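Local coordinates for protein acetylxylan esterase / glucomannan deacetylase (Cellvibrio japonicus, PDB 2WAA) that removes acetyl groups from acetylated xylan and glucomannan, as a family 2 carbohydrate esterase acting in plant cell wall degradation, at residues A246-T251 and A282-Y287. Residues are numbered along the deposited sequence; the frame is centred on the assembly and turned at random. Where two conformers were deposited one is given.
Sequences ATYINT and AALVSY
Tyr248 and Ile249 of helix 245-262 pack against Leu284 and Tyr287 of helix 278-295, joining two helices that follow successive strands, 228-231 and 267-270, of the parallel sheet in the SGNH (GDSL-like) hydrolase domain. The short helical segments cross at -49°, their axes 10.7 Å apart at closest approach. At the centre two tyrosine rings meet obliquely: Tyr248 CD2 lies 3.7 Å from Tyr287 CD2, with ring centroids 5.8 Å apart and planes inclined at 41°. The two side chains run roughly perpendicular to each other, and Tyr287 CE2 also comes within 4.1 Å of Tyr248 CB. Because chi1 of Tyr248 (-159°) turns CG away from the backbone N, the ring extends past Tyr287 and CE2 meets the Leu284 methyl CD1 at 3.8 Å. On the flank of the tyrosine pair, Ile249 CG1 packs 4.0 Å from Tyr287 CB and lies near the backbone at Tyr287 O. Both phenol hydroxyls are hydrogen-bonded beyond this apolar patch, Tyr248 OH to Asp237 OD2 and Tyr287 OH to Pro243 O. The side chain of Tyr248 is about 8 Å from that of Asn236, the inferred transition-state stabiliser. Between the segments the contact is therefore apolar, while the hydroxyl bonds tether both rings to the 237-243 region and would limit their swing, linking the helix packing to the chain just after Asn236.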
ATOM      1  N   ALA A 246     -27.273  -2.785 -11.691  1.00 18.83           N
ATOM      2  CA  ALA A 246     -27.667  -3.708 -10.616  1.00 19.09           C
ATOM      3  C   ALA A 246     -26.530  -4.648 -10.216  1.00 17.76           C
ATOM      4  O   ALA A 246     -26.340  -4.910  -9.050  1.00 18.27           O
ATOM      5  CB  ALA A 246     -28.961  -4.522 -10.981  1.00 17.87           C
ATOM      6  N   THR A 247     -25.781  -5.155 -11.183  1.00 17.38           N
ATOM      7  CA  THR A 247     -24.726  -6.107 -10.906  1.00 17.70           C
ATOM      8  C   THR A 247     -23.618  -5.440 -10.058  1.00 16.68           C
ATOM      9  O   THR A 247     -23.148  -5.963  -9.039  1.00 16.84           O
ATOM     10  CB  THR A 247     -24.064  -6.581 -12.204  1.00 18.40           C
ATOM     11  OG1 THR A 247     -25.016  -7.265 -13.033  1.00 19.51           O
ATOM     12  CG2 THR A 247     -22.902  -7.527 -11.901  1.00 21.00           C
ATOM     13  N   TYR A 248     -23.221  -4.265 -10.483  1.00 15.26           N
ATOM     14  CA  TYR A 248     -22.161  -3.573  -9.770  1.00 13.67           C
ATOM     15  C   TYR A 248     -22.585  -3.192  -8.347  1.00 14.08           C
ATOM     16  O   TYR A 248     -21.839  -3.407  -7.374  1.00 13.87           O
ATOM     17  CB  TYR A 248     -21.754  -2.342 -10.548  1.00 12.45           C
ATOM     18  CG  TYR A 248     -20.374  -1.888 -10.154  1.00 12.84           C
ATOM     19  CD1 TYR A 248     -19.261  -2.440 -10.776  1.00 12.65           C
ATOM     20  CD2 TYR A 248     -20.194  -0.904  -9.179  1.00  9.95           C
ATOM     21  CE1 TYR A 248     -17.965  -2.026 -10.445  1.00 11.55           C
ATOM     22  CE2 TYR A 248     -18.907  -0.455  -8.846  1.00 11.34           C
ATOM     23  CZ  TYR A 248     -17.806  -1.043  -9.486  1.00 10.67           C
ATOM     24  OH  TYR A 248     -16.531  -0.660  -9.185  1.00 11.07           O
ATOM     25  N   ILE A 249     -23.774  -2.618  -8.213  1.00 14.07           N
ATOM     26  CA  ILE A 249     -24.218  -2.165  -6.899  1.00 14.35           C
ATOM     27  C   ILE A 249     -24.403  -3.364  -5.983  1.00 16.07           C
ATOM     28  O   ILE A 249     -24.034  -3.330  -4.791  1.00 15.23           O
ATOM     29  CB  ILE A 249     -25.508  -1.329  -6.987  1.00 14.93           C
ATOM     30  CG1 ILE A 249     -25.213   0.036  -7.673  1.00 14.66           C
ATOM     31  CG2 ILE A 249     -26.171  -1.158  -5.573  1.00 14.11           C
ATOM     32  CD1 ILE A 249     -26.497   0.812  -7.988  1.00 17.09           C
ATOM     33  N   ASN A 250     -24.946  -4.457  -6.509  1.00 16.83           N
ATOM     34  CA  ASN A 250     -25.110  -5.610  -5.645  1.00 16.44           C
ATOM     35  C   ASN A 250     -23.764  -6.189  -5.205  1.00 15.66           C
ATOM     36  O   ASN A 250     -23.625  -6.620  -4.053  1.00 14.68           O
ATOM     37  CB  ASN A 250     -25.979  -6.679  -6.308  1.00 18.30           C
ATOM     38  CG  ASN A 250     -27.432  -6.258  -6.374  1.00 20.68           C
ATOM     39  OD1 ASN A 250     -27.908  -5.420  -5.567  1.00 23.08           O
ATOM     40  ND2 ASN A 250     -28.158  -6.856  -7.300  1.00 23.05           N
ATOM     41  N   THR A 251     -22.766  -6.195  -6.081  1.00 13.98           N
ATOM     42  CA  THR A 251     -21.498  -6.700  -5.603  0.50 13.99           C
ATOM     43  C   THR A 251     -20.751  -5.723  -4.715  1.00 12.92           C
ATOM     44  O   THR A 251     -20.123  -6.170  -3.757  1.00 11.70           O
ATOM     45  CB  THR A 251     -20.667  -7.563  -6.622  0.50 15.39           C
ATOM     46  OG1 THR A 251     -19.260  -7.248  -6.606  0.50 17.09           O
ATOM     47  CG2 THR A 251     -21.245  -7.500  -7.994  0.50 15.96           C
ATOM     48  N   ALA A 282     -19.435  10.074 -13.296  1.00 10.25           N
ATOM     49  CA  ALA A 282     -20.758  10.341 -12.728  1.00 11.17           C
ATOM     50  C   ALA A 282     -21.497   9.027 -12.432  1.00 11.61           C
ATOM     51  O   ALA A 282     -22.227   8.946 -11.462  1.00 12.54           O
ATOM     52  CB  ALA A 282     -21.585  11.253 -13.706  1.00 11.68           C
ATOM     53  N   ALA A 283     -21.298   8.018 -13.276  1.00 11.86           N
ATOM     54  CA  ALA A 283     -21.964   6.738 -13.090  1.00 11.55           C
ATOM     55  C   ALA A 283     -21.440   6.066 -11.835  1.00 11.67           C
ATOM     56  O   ALA A 283     -22.221   5.550 -11.030  1.00 11.63           O
ATOM     57  CB  ALA A 283     -21.761   5.822 -14.309  1.00 12.71           C
ATOM     58  N   LEU A 284     -20.115   6.064 -11.660  1.00  9.60           N
ATOM     59  CA  LEU A 284     -19.586   5.450 -10.424  1.00  9.88           C
ATOM     60  C   LEU A 284     -20.019   6.190  -9.156  1.00  9.99           C
ATOM     61  O   LEU A 284     -20.330   5.570  -8.125  1.00  9.31           O
ATOM     62  CB  LEU A 284     -18.051   5.281 -10.471  1.00 10.50           C
ATOM     63  CG  LEU A 284     -17.413   4.574  -9.254  1.00  6.81           C
ATOM     64  CD1 LEU A 284     -18.188   3.281  -8.929  1.00 11.38           C
ATOM     65  CD2 LEU A 284     -15.925   4.252  -9.518  1.00 11.04           C
ATOM     66  N   VAL A 285     -20.074   7.517  -9.216  1.00  9.89           N
ATOM     67  CA  VAL A 285     -20.574   8.262  -8.078  1.00 10.15           C
ATOM     68  C   VAL A 285     -22.000   7.844  -7.768  1.00 10.79           C
ATOM     69  O   VAL A 285     -22.390   7.676  -6.592  1.00 10.67           O
ATOM     70  CB  VAL A 285     -20.505   9.781  -8.374  1.00 10.65           C
ATOM     71  CG1 VAL A 285     -21.292  10.575  -7.343  1.00  9.87           C
ATOM     72  CG2 VAL A 285     -19.001  10.235  -8.446  1.00  8.76           C
ATOM     73  N   SER A 286     -22.789   7.679  -8.827  1.00 10.65           N
ATOM     74  CA  SER A 286     -24.182   7.310  -8.682  1.00 11.21           C
ATOM     75  C   SER A 286     -24.284   5.926  -8.040  1.00 10.77           C
ATOM     76  O   SER A 286     -25.059   5.730  -7.116  1.00 11.33           O
ATOM     77  CB  SER A 286     -24.872   7.263 -10.056  1.00 10.85           C
ATOM     78  OG  SER A 286     -26.247   7.067  -9.829  1.00 13.43           O
ATOM     79  N   TYR A 287     -23.474   4.989  -8.534  1.00 10.15           N
ATOM     80  CA  TYR A 287     -23.497   3.614  -8.042  1.00  9.15           C
ATOM     81  C   TYR A 287     -23.085   3.582  -6.552  1.00  9.83           C
ATOM     82  O   TYR A 287     -23.661   2.853  -5.742  1.00 10.08           O
ATOM     83  CB  TYR A 287     -22.527   2.772  -8.858  1.00  9.85           C
ATOM     84  CG  TYR A 287     -22.945   2.434 -10.282  1.00 11.81           C
ATOM     85  CD1 TYR A 287     -24.088   3.009 -10.878  1.00 16.11           C
ATOM     86  CD2 TYR A 287     -22.161   1.577 -11.054  1.00 10.98           C
ATOM     87  CE1 TYR A 287     -24.456   2.682 -12.213  1.00 15.51           C
ATOM     88  CE2 TYR A 287     -22.527   1.240 -12.400  1.00 13.21           C
ATOM     89  CZ  TYR A 287     -23.688   1.781 -12.942  1.00 15.59           C
ATOM     90  OH  TYR A 287     -23.992   1.473 -14.256  1.00 16.26           O
TER